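PDB 5O51: Rho guanyl nucleotide exchange factor (Rom2), putative from Aspergillus fumigatus Af293, which probably acts as a guanyl-nucleotide exchange factor for Rho-type GTPases and is represented here by its CNH domain, a seven-bladed beta-propeller. Local coordinates for residues Leu25-Gly30 with Met309-Thr314; Arg57-Ala62 with Val102-Lys107; Arg196-Val201 with Leu242-Phe247. All coordinates share one frame; numbering follows the deposited sequence.

How the interactions relate
All three contacts join neighbouring blades of one seven-bladed propeller, at different depths. Interaction 1 lies nearest the middle, its centre about 10 Å from that of the chain, where the innermost strands of the first and last blades meet. Interaction 3 lies about 15 Å out, between middle strands, and interaction 2 about 23 Å out, on the rim. Interactions 1 and 2 share the sheet of strands 22-28 to 57-61, one using its inner and one its outer strand, with centres about 20 Å apart. Interaction 3 lies across the chain's centre from both others, about 24 Å from interaction 1 and 36 Å from interaction 2 between centres. The contacts do not touch one another.

Interaction 1 (Leu25-Gly30 with Met309-Thr314); sequences LVPVDG and MLHSST
A water molecule joins Leu25 to Leu310: it accepts a hydrogen bond from Leu25 N at 3.0 Å and donates one to Leu310 O at 2.8 Å. No direct hydrogen bond crosses between the two strands, so the water is the polar link here. Strands 25-28 and 309-312 run roughly parallel, their axes inclined by 28° and approaching to 6.1 Å, too far for ordinary sheet pairing.

Beside the water the contact is apolar. Leu25 and Leu310 cross at about a right angle, with their CD1 methyls 4.1 Å apart. Leucine suits both places, its methyls packing between the blades; Leu25 also touches Leu318, and Leu310 touches Ala320.

Both strands are the innermost of their blades, and the two blades are the first and last of the propeller. The last is completed by strand 8-12 from the start of the chain, the ring closure often called molecular velcro, so this seam lies where the circle is joined. A classic beta bulge at Leu310 and His311, both opposite Leu318, lets two successive side chains turn toward strand 25-28.

His311 uses this to lay its ring against Pro27. Its CG lies trans to the backbone N (chi1 -167°), carrying the imidazole out to the proline, whose CD sits 3.5 Å from the ring centroid and nearly straight above it, a CH-pi contact. Pro27 CG reaches over the same face toward His311 CE1, also at 3.5 Å. Proline fits well: its ring is rigid, CD carries slightly polarised hydrogens because it is bonded to the amide nitrogen, and the missing N-H costs the sheet little, since Val26 is the residue paired with Val35 and the next nitrogen points away from strand 33-38, where Pro27 also packs on Leu34.

Interaction 2 (Arg57-Ala62 with Val102-Lys107); sequences RRVLDA and VAKRPK
Leu60 and Lys104 bring the two backbones nearest, their CA atoms 6.8 Å apart, where strand 57-61 faces a short 3-10 turn at residues 102-104. The turn carries a backbone bond from Arg105 N to Val102 O. The strand has its own irregularity: Val59 and Leu60 both lie opposite Ile42, a classic beta bulge, and Val59 departs from extended geometry with a psi of -31°.

The Val59 carbonyl oxygen is taken up by Lys104. NZ donates to Val59 O at 2.7 Å, in the carbonyl plane and on a lone pair. The lysine chain is extended through chi2 and chi3 and then bends at the last torsion (chi4 -84°), which brings the ammonium to the oxygen. The same NZ also bonds to Ala92 O, so one cation links the Val59 carbonyl of the first blade to the Ala92 carbonyl in the lysine's own loop, a task for which a long, flexible lysine is well suited.

These residues sit on the rim of the propeller. Strand 57-61 is the outermost strand of the first blade, while residues 102-107 belong to the loop leading into 107-110, the outermost strand of the second; the contact thus joins the outer edges of consecutive blades.

Leu60 covers the aliphatic part of the lysine. Its CD2 methyl lies 3.5 Å from Lys104 CB and 3.8 Å from Lys104 CG, the two chains crossing obliquely, and the leucine also packs on Tyr88 of strand 84-89. Within the strand, Arg58 NH1 and Asp61 OD1 form a salt bridge of 2.9 Å on the exposed surface, the nitrogen lying above the carboxylate plane. Arg57 brings a second positive charge, its NH1 5.5 Å from Lys104 NZ, and makes a weak bond through NH2 to Leu93 O.

Interaction 3 (Arg196-Val201 with Leu242-Phe247); sequences RGFEVV and LNYSDF
Phe198 and Leu242 mark the nearest approach of the backbones, at 9.2 Å between CA atoms, and strands 197-201 and 242-244 run in broadly opposing directions, 132° apart. At such a spacing no hydrogen bond crosses, and the long, flat aromatic chains of Phe198 and Tyr244 suit a gap of this width.

Phe198 spans most of it. Its ring turns an edge toward the face of Tyr244, an edge-to-face pair with centroids 5.1 Å apart and planes at 60°. Phe198 CE2 lies over the tyrosine ring, offset toward the rim, while Tyr244 OH comes to 3.6 Å from Phe198 CD2, near the plane of the phenylalanine ring.

The opposite face of Tyr244 is covered by Phe247, whose CE1 stands 3.7 Å above it; the tyrosine is thus sandwiched. Tyr244 and Phe247 are a hydrogen-bonded pair closing a two-residue hairpin, which sets their side chains on the same face of the sheet; Tyr244 N bonds to Phe247 O at 3.0 Å, and the return bond is weak. Leu242 lies alongside the phenylalanine, pointing the other way, its CD2 methyl 3.9 Å from Phe198 CE2, and Pro230 and Ile233 add further apolar contacts to Phe198. The Asn243 side chain leaves its backbone away from strand 197-201, and its OD1 is hydrogen-bonded to Ser248 OG.

Strand 197-202 is third in its blade and strand 239-244 second in the next, and buried aromatic and aliphatic packing of this sort between adjacent sheets is how the blades of a beta-propeller are held together.

Interaction 1 (Leu25-Gly30 with Met309-Thr314)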
ATOM      1  N   LEU A  25       7.453  -3.793  -3.765  1.00 32.87           N
ATOM      2  CA  LEU A  25       8.248  -3.014  -4.704  1.00 33.99           C
ATOM      3  C   LEU A  25       8.019  -1.528  -4.415  1.00 35.91           C
ATOM      4  O   LEU A  25       6.898  -1.138  -4.037  1.00 35.24           O
ATOM      5  CB  LEU A  25       7.883  -3.430  -6.155  1.00 35.30           C
ATOM      6  CG  LEU A  25       8.400  -2.656  -7.386  1.00 42.34           C
ATOM      7  CD1 LEU A  25       8.376  -3.506  -8.636  1.00 41.00           C
ATOM      8  CD2 LEU A  25       7.569  -1.421  -7.696  1.00 47.20           C
ATOM      9  N   VAL A  26       9.053  -0.714  -4.598  1.00 29.19           N
ATOM     10  CA  VAL A  26       8.883   0.739  -4.648  1.00 32.41           C
ATOM     11  C   VAL A  26       9.796   1.327  -5.731  1.00 32.09           C
ATOM     12  O   VAL A  26      10.940   0.877  -5.893  1.00 33.49           O
ATOM     13  CB  VAL A  26       9.163   1.408  -3.289  1.00 33.70           C
ATOM     14  CG1 VAL A  26      10.628   1.175  -2.863  1.00 36.32           C
ATOM     15  CG2 VAL A  26       8.870   2.914  -3.319  1.00 36.28           C
ATOM     16  N   PRO A  27       9.289   2.315  -6.518  1.00 35.26           N
ATOM     17  CA  PRO A  27      10.116   3.007  -7.506  1.00 33.55           C
ATOM     18  C   PRO A  27      10.952   4.074  -6.808  1.00 38.19           C
ATOM     19  O   PRO A  27      10.530   4.559  -5.807  1.00 37.23           O
ATOM     20  CB  PRO A  27       9.084   3.627  -8.487  1.00 39.82           C
ATOM     21  CG  PRO A  27       7.817   3.706  -7.721  1.00 42.58           C
ATOM     22  CD  PRO A  27       7.852   2.478  -6.818  1.00 37.30           C
ATOM     23  N   VAL A  28      12.160   4.350  -7.281  1.00 34.95           N
ATOM     24  CA  VAL A  28      12.997   5.431  -6.697  1.00 43.40           C
ATOM     25  C   VAL A  28      13.580   6.210  -7.880  1.00 41.54           C
ATOM     26  O   VAL A  28      13.385   5.811  -9.039  1.00 37.56           O
ATOM     27  CB  VAL A  28      14.161   4.903  -5.788  1.00 42.80           C
ATOM     28  CG1 VAL A  28      13.597   4.002  -4.705  1.00 47.66           C
ATOM     29  CG2 VAL A  28      15.177   4.127  -6.592  1.00 40.86           C
ATOM     30  N   ASP A  29      14.286   7.302  -7.576  1.00 54.21           N
ATOM     31  CA  ASP A  29      15.032   8.054  -8.597  1.00 56.08           C
ATOM     32  C   ASP A  29      14.077   8.549  -9.659  1.00 48.21           C
ATOM     33  O   ASP A  29      14.253   8.269 -10.855  1.00 51.63           O
ATOM     34  CB  ASP A  29      16.125   7.155  -9.240  1.00 66.08           C
ATOM     35  CG  ASP A  29      17.537   7.560  -8.855  1.00 73.70           C
ATOM     36  OD1 ASP A  29      18.076   8.506  -9.503  1.00 79.82           O
ATOM     37  OD2 ASP A  29      18.116   6.899  -7.944  1.00 74.90           O
ATOM     38  N   GLY A  30      13.031   9.223  -9.207  1.00 53.74           N
ATOM     39  CA  GLY A  30      11.945   9.675 -10.071  1.00 52.47           C
ATOM     40  C   GLY A  30      11.320   8.606 -10.920  1.00 55.77           C
ATOM     41  O   GLY A  30      10.879   8.900 -12.034  1.00 57.94           O
ATOM     42  N   MET A 309      -1.161  -6.290  -6.056  1.00 31.54           N
ATOM     43  CA  MET A 309      -0.874  -4.917  -6.451  1.00 33.63           C
ATOM     44  C   MET A 309       0.419  -4.431  -5.788  1.00 33.79           C
ATOM     45  O   MET A 309       0.541  -4.467  -4.575  1.00 35.02           O
ATOM     46  CB  MET A 309      -2.041  -3.987  -6.107  1.00 35.08           C
ATOM     47  CG  MET A 309      -1.901  -2.611  -6.775  1.00 37.95           C
ATOM     48  SD  MET A 309      -3.104  -1.393  -6.226  1.00 47.60           S
ATOM     49  CE  MET A 309      -2.041  -0.597  -4.975  1.00 43.24           C
ATOM     50  N   LEU A 310       1.395  -3.958  -6.563  1.00 34.05           N
ATOM     51  CA  LEU A 310       2.685  -3.533  -5.956  1.00 33.37           C
ATOM     52  C   LEU A 310       2.806  -2.052  -5.609  1.00 35.12           C
ATOM     53  O   LEU A 310       3.294  -1.729  -4.558  1.00 29.79           O
ATOM     54  CB  LEU A 310       3.878  -3.956  -6.815  1.00 35.20           C
ATOM     55  CG  LEU A 310       3.976  -5.472  -7.062  1.00 32.37           C
ATOM     56  CD1 LEU A 310       4.982  -5.724  -8.159  1.00 35.48           C
ATOM     57  CD2 LEU A 310       4.291  -6.222  -5.761  1.00 31.81           C
ATOM     58  N   HIS A 311       2.372  -1.163  -6.494  1.00 32.57           N
ATOM     59  CA  HIS A 311       2.551   0.272  -6.319  1.00 34.03           C
ATOM     60  C   HIS A 311       1.668   1.005  -7.353  1.00 35.26           C
ATOM     61  O   HIS A 311       1.608   0.650  -8.539  1.00 37.36           O
ATOM     62  CB  HIS A 311       4.041   0.677  -6.556  1.00 32.65           C
ATOM     63  CG  HIS A 311       4.367   2.069  -6.103  1.00 35.24           C
ATOM     64  ND1 HIS A 311       4.371   3.156  -6.948  1.00 34.43           N
ATOM     65  CD2 HIS A 311       4.655   2.548  -4.870  1.00 31.53           C
ATOM     66  CE1 HIS A 311       4.645   4.241  -6.247  1.00 33.64           C
ATOM     67  NE2 HIS A 311       4.792   3.887  -4.981  1.00 31.89           N
ATOM     68  N   SER A 312       1.061   2.071  -6.886  1.00 38.68           N
ATOM     69  CA  SER A 312       0.243   2.915  -7.703  1.00 40.54           C
ATOM     70  C   SER A 312       0.817   4.353  -7.664  1.00 37.89           C
ATOM     71  O   SER A 312       0.888   4.942  -6.614  1.00 34.25           O
ATOM     72  CB  SER A 312      -1.175   2.953  -7.081  1.00 43.57           C
ATOM     73  OG  SER A 312      -1.899   3.958  -7.714  1.00 47.67           O
ATOM     74  N   SER A 313       1.154   4.911  -8.807  1.00 43.90           N
ATOM     75  CA  SER A 313       1.602   6.347  -8.867  1.00 45.83           C
ATOM     76  C   SER A 313       0.880   7.072 -10.014  1.00 45.82           C
ATOM     77  O   SER A 313       0.207   6.418 -10.831  1.00 37.31           O
ATOM     78  CB  SER A 313       3.118   6.430  -9.110  1.00 42.64           C
ATOM     79  OG  SER A 313       3.497   6.013 -10.442  1.00 37.52           O
ATOM     80  N   THR A 314       1.122   8.384 -10.158  1.00 43.17           N
ATOM     81  CA  THR A 314       0.499   9.155 -11.257  1.00 47.13           C
ATOM     82  C   THR A 314       0.954   8.571 -12.582  1.00 48.60           C
ATOM     83  O   THR A 314       0.226   8.664 -13.545  1.00 52.08           O
ATOM     84  CB  THR A 314       0.842  10.685 -11.177  1.00 56.21           C
ATOM     85  OG1 THR A 314       2.215  10.861 -11.504  1.00 54.11           O
ATOM     86  CG2 THR A 314       0.662  11.228  -9.766  1.00 55.15           C
TER
HETATM   87  O   HOH W   1       4.686  -3.297  -2.773  1.00 30.74           O

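Interaction 2 (Arg57-Ala62 with Val102-Lys107)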
ATOM      1  N   ARG A  57      19.946  -6.508  -9.800  1.00 41.76           N
ATOM      2  CA  ARG A  57      21.133  -6.893  -8.968  1.00 42.89           C
ATOM      3  C   ARG A  57      20.867  -6.821  -7.478  1.00 35.70           C
ATOM      4  O   ARG A  57      20.112  -5.977  -7.017  1.00 31.66           O
ATOM      5  CB  ARG A  57      22.346  -6.024  -9.307  1.00 44.68           C
ATOM      6  CG  ARG A  57      22.134  -4.546  -9.361  1.00 52.30           C
ATOM      7  CD  ARG A  57      23.483  -3.782  -9.572  1.00 58.99           C
ATOM      8  NE  ARG A  57      23.277  -2.425  -9.083  1.00 53.18           N
ATOM      9  CZ  ARG A  57      23.542  -1.995  -7.856  1.00 51.81           C
ATOM     10  NH1 ARG A  57      24.217  -2.735  -7.000  1.00 62.18           N
ATOM     11  NH2 ARG A  57      23.194  -0.761  -7.514  1.00 52.89           N
ATOM     12  N   ARG A  58      21.449  -7.740  -6.754  1.00 31.72           N
ATOM     13  CA  ARG A  58      21.214  -7.877  -5.348  1.00 35.24           C
ATOM     14  C   ARG A  58      21.922  -6.737  -4.694  1.00 38.93           C
ATOM     15  O   ARG A  58      23.115  -6.464  -5.003  1.00 34.89           O
ATOM     16  CB  ARG A  58      21.767  -9.215  -4.842  1.00 37.10           C
ATOM     17  CG  ARG A  58      21.874  -9.352  -3.332  1.00 38.42           C
ATOM     18  CD  ARG A  58      22.396 -10.747  -2.963  1.00 36.65           C
ATOM     19  NE  ARG A  58      21.403 -11.794  -3.177  1.00 39.29           N
ATOM     20  CZ  ARG A  58      20.486 -12.201  -2.304  1.00 35.21           C
ATOM     21  NH1 ARG A  58      20.420 -11.658  -1.109  1.00 41.93           N
ATOM     22  NH2 ARG A  58      19.586 -13.150  -2.643  1.00 35.96           N
ATOM     23  N   VAL A  59      21.226  -6.073  -3.778  1.00 40.89           N
ATOM     24  CA  VAL A  59      21.809  -4.917  -3.072  1.00 38.48           C
ATOM     25  C   VAL A  59      21.809  -5.050  -1.581  1.00 40.79           C
ATOM     26  O   VAL A  59      22.652  -4.439  -0.923  1.00 34.99           O
ATOM     27  CB  VAL A  59      21.160  -3.545  -3.357  1.00 39.78           C
ATOM     28  CG1 VAL A  59      21.523  -3.099  -4.756  1.00 44.20           C
ATOM     29  CG2 VAL A  59      19.624  -3.503  -3.061  1.00 36.02           C
ATOM     30  N   LEU A  60      20.836  -5.736  -1.032  1.00 35.62           N
ATOM     31  CA  LEU A  60      20.861  -5.978   0.404  1.00 37.67           C
ATOM     32  C   LEU A  60      20.490  -7.422   0.672  1.00 41.37           C
ATOM     33  O   LEU A  60      19.587  -7.974  -0.012  1.00 36.15           O
ATOM     34  CB  LEU A  60      19.920  -5.063   1.139  1.00 37.87           C
ATOM     35  CG  LEU A  60      20.344  -3.606   1.172  1.00 41.57           C
ATOM     36  CD1 LEU A  60      19.164  -2.684   1.496  1.00 43.73           C
ATOM     37  CD2 LEU A  60      21.512  -3.420   2.110  1.00 43.76           C
ATOM     38  N   ASP A  61      21.191  -8.070   1.633  1.00 40.23           N
ATOM     39  CA  ASP A  61      20.717  -9.353   2.150  1.00 45.25           C
ATOM     40  C   ASP A  61      19.720  -9.018   3.244  1.00 50.84           C
ATOM     41  O   ASP A  61      19.950  -8.125   4.052  1.00 75.40           O
ATOM     42  CB  ASP A  61      21.849 -10.253   2.686  1.00 44.88           C
ATOM     43  CG  ASP A  61      22.888 -10.584   1.603  1.00 50.73           C
ATOM     44  OD1 ASP A  61      22.600 -10.448   0.371  1.00 47.97           O
ATOM     45  OD2 ASP A  61      23.992 -10.966   2.003  1.00 51.51           O
ATOM     46  N   ALA A  62      18.640  -9.748   3.282  1.00 46.58           N
ATOM     47  CA  ALA A  62      17.535  -9.475   4.229  1.00 49.59           C
ATOM     48  C   ALA A  62      16.506 -10.431   3.815  1.00 47.46           C
ATOM     49  O   ALA A  62      16.323 -10.635   2.609  1.00 55.76           O
ATOM     50  CB  ALA A  62      16.980  -8.062   4.145  1.00 50.20           C
ATOM     51  N   VAL A 102      29.436   0.582   5.275  1.00 64.02           N
ATOM     52  CA  VAL A 102      28.565   1.077   6.332  1.00 67.04           C
ATOM     53  C   VAL A 102      27.175   1.602   5.843  1.00 63.32           C
ATOM     54  O   VAL A 102      26.216   1.561   6.608  1.00 62.49           O
ATOM     55  CB  VAL A 102      29.323   2.136   7.211  1.00 65.08           C
ATOM     56  CG1 VAL A 102      29.672   3.395   6.402  1.00 62.51           C
ATOM     57  CG2 VAL A 102      28.515   2.458   8.479  1.00 66.62           C
ATOM     58  N   ALA A 103      27.070   2.058   4.590  1.00 57.14           N
ATOM     59  CA  ALA A 103      25.762   2.374   3.964  1.00 59.98           C
ATOM     60  C   ALA A 103      24.726   1.224   3.915  1.00 57.26           C
ATOM     61  O   ALA A 103      23.527   1.477   3.994  1.00 65.93           O
ATOM     62  CB  ALA A 103      25.976   2.926   2.561  1.00 62.78           C
ATOM     63  N   LYS A 104      25.172  -0.031   3.805  1.00 51.36           N
ATOM     64  CA  LYS A 104      24.254  -1.185   3.873  1.00 47.56           C
ATOM     65  C   LYS A 104      23.967  -1.616   5.294  1.00 45.06           C
ATOM     66  O   LYS A 104      23.339  -2.632   5.503  1.00 52.33           O
ATOM     67  CB  LYS A 104      24.768  -2.359   3.039  1.00 47.61           C
ATOM     68  CG  LYS A 104      25.019  -1.958   1.572  1.00 44.64           C
ATOM     69  CD  LYS A 104      25.402  -3.134   0.737  1.00 47.10           C
ATOM     70  CE  LYS A 104      25.778  -2.725  -0.696  1.00 47.23           C
ATOM     71  NZ  LYS A 104      24.523  -2.623  -1.482  1.00 50.39           N
ATOM     72  N   ARG A 105      24.375  -0.835   6.285  1.00 48.17           N
ATOM     73  CA  ARG A 105      24.001  -1.169   7.702  1.00 62.61           C
ATOM     74  C   ARG A 105      22.563  -0.746   8.084  1.00 50.37           C
ATOM     75  O   ARG A 105      22.190   0.394   7.859  1.00 49.31           O
ATOM     76  CB  ARG A 105      24.997  -0.529   8.677  1.00 72.38           C
ATOM     77  CG  ARG A 105      25.124  -1.274  10.012  1.00 89.86           C
ATOM     78  CD  ARG A 105      26.479  -0.996  10.664  1.00 99.94           C
ATOM     79  NE  ARG A 105      27.584  -1.577   9.894  1.00101.12           N
ATOM     80  CZ  ARG A 105      28.877  -1.442  10.186  1.00 94.57           C
ATOM     81  NH1 ARG A 105      29.256  -0.733  11.247  1.00 88.62           N
ATOM     82  NH2 ARG A 105      29.796  -2.025   9.411  1.00 80.95           N
ATOM     83  N   PRO A 106      21.752  -1.661   8.632  1.00 48.99           N
ATOM     84  CA  PRO A 106      20.410  -1.189   9.013  1.00 55.72           C
ATOM     85  C   PRO A 106      20.368  -0.425  10.297  1.00 57.95           C
ATOM     86  O   PRO A 106      21.099  -0.743  11.187  1.00 68.24           O
ATOM     87  CB  PRO A 106      19.597  -2.484   9.171  1.00 52.85           C
ATOM     88  CG  PRO A 106      20.631  -3.537   9.423  1.00 55.05           C
ATOM     89  CD  PRO A 106      21.779  -3.135   8.524  1.00 53.75           C
ATOM     90  N   LYS A 107      19.472   0.555  10.380  1.00 53.72           N
ATOM     91  CA  LYS A 107      19.096   1.188  11.616  1.00 50.73           C
ATOM     92  C   LYS A 107      17.703   0.666  12.053  1.00 54.09           C
ATOM     93  O   LYS A 107      16.687   0.921  11.395  1.00 52.54           O
ATOM     94  CB  LYS A 107      19.164   2.679  11.395  1.00 57.66           C
ATOM     95  CG  LYS A 107      19.116   3.510  12.647  1.00 68.86           C
ATOM     96  CD  LYS A 107      19.866   4.832  12.453  1.00 78.54           C
ATOM     97  CE  LYS A 107      19.321   5.930  13.377  1.00 84.99           C
ATOM     98  NZ  LYS A 107      19.176   5.511  14.813  1.00 83.50           N
TER

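Interaction 3 (Arg196-Val201 with Leu242-Phe247)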
ATOM      1  N   ARG A 196     -14.242  -2.792  12.749  1.00 66.43           N
ATOM      2  CA  ARG A 196     -15.534  -2.117  12.981  1.00 71.56           C
ATOM      3  C   ARG A 196     -15.803  -1.008  11.971  1.00 71.89           C
ATOM      4  O   ARG A 196     -16.938  -0.487  11.881  1.00 62.50           O
ATOM      5  CB  ARG A 196     -15.573  -1.514  14.388  1.00 87.18           C
ATOM      6  CG  ARG A 196     -15.824  -2.527  15.512  1.00 94.11           C
ATOM      7  CD  ARG A 196     -16.076  -1.817  16.840  1.00 98.36           C
ATOM      8  NE  ARG A 196     -15.221  -0.622  16.991  1.00104.85           N
ATOM      9  CZ  ARG A 196     -14.098  -0.519  17.717  1.00102.96           C
ATOM     10  NH1 ARG A 196     -13.612  -1.534  18.438  1.00100.42           N
ATOM     11  NH2 ARG A 196     -13.447   0.647  17.735  1.00103.52           N
ATOM     12  N   GLY A 197     -14.754  -0.630  11.245  1.00 58.61           N
ATOM     13  CA  GLY A 197     -14.815   0.363  10.179  1.00 52.92           C
ATOM     14  C   GLY A 197     -13.603   1.278  10.194  1.00 52.71           C
ATOM     15  O   GLY A 197     -12.608   1.094  10.933  1.00 50.87           O
ATOM     16  N   PHE A 198     -13.697   2.301   9.383  1.00 46.37           N
ATOM     17  CA  PHE A 198     -12.762   3.396   9.447  1.00 53.20           C
ATOM     18  C   PHE A 198     -12.950   4.231  10.751  1.00 61.88           C
ATOM     19  O   PHE A 198     -14.009   4.818  10.955  1.00 63.03           O
ATOM     20  CB  PHE A 198     -12.969   4.246   8.195  1.00 50.71           C
ATOM     21  CG  PHE A 198     -12.375   3.653   6.907  1.00 49.05           C
ATOM     22  CD1 PHE A 198     -11.007   3.389   6.795  1.00 48.32           C
ATOM     23  CD2 PHE A 198     -13.184   3.446   5.779  1.00 47.71           C
ATOM     24  CE1 PHE A 198     -10.490   2.904   5.603  1.00 50.67           C
ATOM     25  CE2 PHE A 198     -12.657   2.981   4.566  1.00 47.96           C
ATOM     26  CZ  PHE A 198     -11.309   2.709   4.488  1.00 49.00           C
ATOM     27  N   GLU A 199     -11.940   4.276  11.617  1.00 62.39           N
ATOM     28  CA  GLU A 199     -12.011   5.067  12.851  1.00 72.56           C
ATOM     29  C   GLU A 199     -10.929   6.151  12.827  1.00 65.71           C
ATOM     30  O   GLU A 199      -9.735   5.880  12.692  1.00 64.75           O
ATOM     31  CB  GLU A 199     -11.877   4.192  14.119  1.00 81.92           C
ATOM     32  CG  GLU A 199     -12.789   2.947  14.186  1.00 92.87           C
ATOM     33  CD  GLU A 199     -14.245   3.186  14.620  1.00103.14           C
ATOM     34  OE1 GLU A 199     -14.535   4.175  15.333  1.00108.74           O
ATOM     35  OE2 GLU A 199     -15.113   2.344  14.265  1.00 99.61           O
ATOM     36  N   VAL A 200     -11.373   7.389  12.978  1.00 66.50           N
ATOM     37  CA  VAL A 200     -10.508   8.564  12.887  1.00 66.82           C
ATOM     38  C   VAL A 200      -9.893   8.861  14.257  1.00 69.94           C
ATOM     39  O   VAL A 200     -10.585   8.823  15.262  1.00 79.19           O
ATOM     40  CB  VAL A 200     -11.325   9.745  12.368  1.00 63.83           C
ATOM     41  CG1 VAL A 200     -10.463  10.978  12.158  1.00 65.49           C
ATOM     42  CG2 VAL A 200     -12.018   9.347  11.074  1.00 66.57           C
ATOM     43  N   VAL A 201      -8.588   9.137  14.283  1.00 82.50           N
ATOM     44  CA  VAL A 201      -7.778   9.222  15.517  1.00 75.86           C
ATOM     45  C   VAL A 201      -6.911  10.463  15.449  1.00 78.19           C
ATOM     46  O   VAL A 201      -6.227  10.711  14.459  1.00 82.65           O
ATOM     47  CB  VAL A 201      -6.910   7.960  15.711  1.00 77.09           C
ATOM     48  CG1 VAL A 201      -5.656   8.218  16.554  1.00 81.07           C
ATOM     49  CG2 VAL A 201      -7.756   6.873  16.353  1.00 81.99           C
ATOM     50  N   LEU A 242     -14.598   5.642  -0.523  1.00 34.97           N
ATOM     51  CA  LEU A 242     -14.266   4.640   0.484  1.00 39.05           C
ATOM     52  C   LEU A 242     -14.333   3.246  -0.127  1.00 36.48           C
ATOM     53  O   LEU A 242     -15.337   2.897  -0.775  1.00 35.82           O
ATOM     54  CB  LEU A 242     -15.249   4.762   1.626  1.00 42.57           C
ATOM     55  CG  LEU A 242     -15.209   6.099   2.428  1.00 46.72           C
ATOM     56  CD1 LEU A 242     -16.237   5.985   3.561  1.00 49.38           C
ATOM     57  CD2 LEU A 242     -13.887   6.386   3.117  1.00 51.29           C
ATOM     58  N   ASN A 243     -13.277   2.468   0.059  1.00 34.19           N
ATOM     59  CA  ASN A 243     -13.112   1.153  -0.580  1.00 36.27           C
ATOM     60  C   ASN A 243     -12.856   0.081   0.494  1.00 35.99           C
ATOM     61  O   ASN A 243     -11.868   0.128   1.259  1.00 42.06           O
ATOM     62  CB  ASN A 243     -11.979   1.119  -1.619  1.00 34.36           C
ATOM     63  CG  ASN A 243     -12.153   2.141  -2.733  1.00 39.72           C
ATOM     64  OD1 ASN A 243     -12.954   1.994  -3.661  1.00 37.48           O
ATOM     65  ND2 ASN A 243     -11.353   3.191  -2.669  1.00 42.21           N
ATOM     66  N   TYR A 244     -13.802  -0.833   0.593  1.00 33.58           N
ATOM     67  CA  TYR A 244     -13.709  -1.988   1.485  1.00 35.08           C
ATOM     68  C   TYR A 244     -13.741  -3.292   0.641  1.00 35.22           C
ATOM     69  O   TYR A 244     -14.092  -3.274  -0.567  1.00 35.33           O
ATOM     70  CB  TYR A 244     -14.879  -2.016   2.444  1.00 37.77           C
ATOM     71  CG  TYR A 244     -15.295  -0.760   3.255  1.00 35.77           C
ATOM     72  CD1 TYR A 244     -15.766   0.351   2.637  1.00 36.98           C
ATOM     73  CD2 TYR A 244     -15.338  -0.797   4.648  1.00 39.04           C
ATOM     74  CE1 TYR A 244     -16.188   1.449   3.351  1.00 39.78           C
ATOM     75  CE2 TYR A 244     -15.757   0.299   5.388  1.00 42.13           C
ATOM     76  CZ  TYR A 244     -16.221   1.417   4.726  1.00 41.29           C
ATOM     77  OH  TYR A 244     -16.698   2.565   5.382  1.00 44.81           O
ATOM     78  N   SER A 245     -13.380  -4.433   1.250  1.00 35.83           N
ATOM     79  CA  SER A 245     -13.342  -5.678   0.505  1.00 37.01           C
ATOM     80  C   SER A 245     -14.713  -5.996  -0.090  1.00 37.16           C
ATOM     81  O   SER A 245     -14.781  -6.639  -1.112  1.00 36.99           O
ATOM     82  CB  SER A 245     -12.833  -6.862   1.333  1.00 40.43           C
ATOM     83  OG  SER A 245     -13.739  -7.118   2.423  1.00 42.12           O
ATOM     84  N   ASP A 246     -15.811  -5.527   0.502  1.00 36.52           N
ATOM     85  CA  ASP A 246     -17.130  -5.901   0.003  1.00 38.41           C
ATOM     86  C   ASP A 246     -17.796  -4.889  -0.917  1.00 39.15           C
ATOM     87  O   ASP A 246     -18.630  -5.260  -1.753  1.00 35.13           O
ATOM     88  CB  ASP A 246     -18.067  -6.250   1.178  1.00 41.86           C
ATOM     89  CG  ASP A 246     -17.707  -7.602   1.844  1.00 45.97           C
ATOM     90  OD1 ASP A 246     -17.333  -8.584   1.155  1.00 45.88           O
ATOM     91  OD2 ASP A 246     -17.740  -7.654   3.075  1.00 55.39           O
ATOM     92  N   PHE A 247     -17.430  -3.618  -0.783  1.00 34.83           N
ATOM     93  CA  PHE A 247     -18.140  -2.586  -1.473  1.00 34.85           C
ATOM     94  C   PHE A 247     -17.366  -1.319  -1.524  1.00 32.02           C
ATOM     95  O   PHE A 247     -16.458  -1.135  -0.751  1.00 34.20           O
ATOM     96  CB  PHE A 247     -19.525  -2.323  -0.839  1.00 40.39           C
ATOM     97  CG  PHE A 247     -19.569  -2.510   0.659  1.00 42.35           C
ATOM     98  CD1 PHE A 247     -18.877  -1.663   1.502  1.00 38.66           C
ATOM     99  CD2 PHE A 247     -20.380  -3.505   1.222  1.00 41.84           C
ATOM    100  CE1 PHE A 247     -18.899  -1.869   2.886  1.00 46.86           C
ATOM    101  CE2 PHE A 247     -20.450  -3.698   2.591  1.00 43.85           C
ATOM    102  CZ  PHE A 247     -19.704  -2.885   3.431  1.00 46.65           C
TER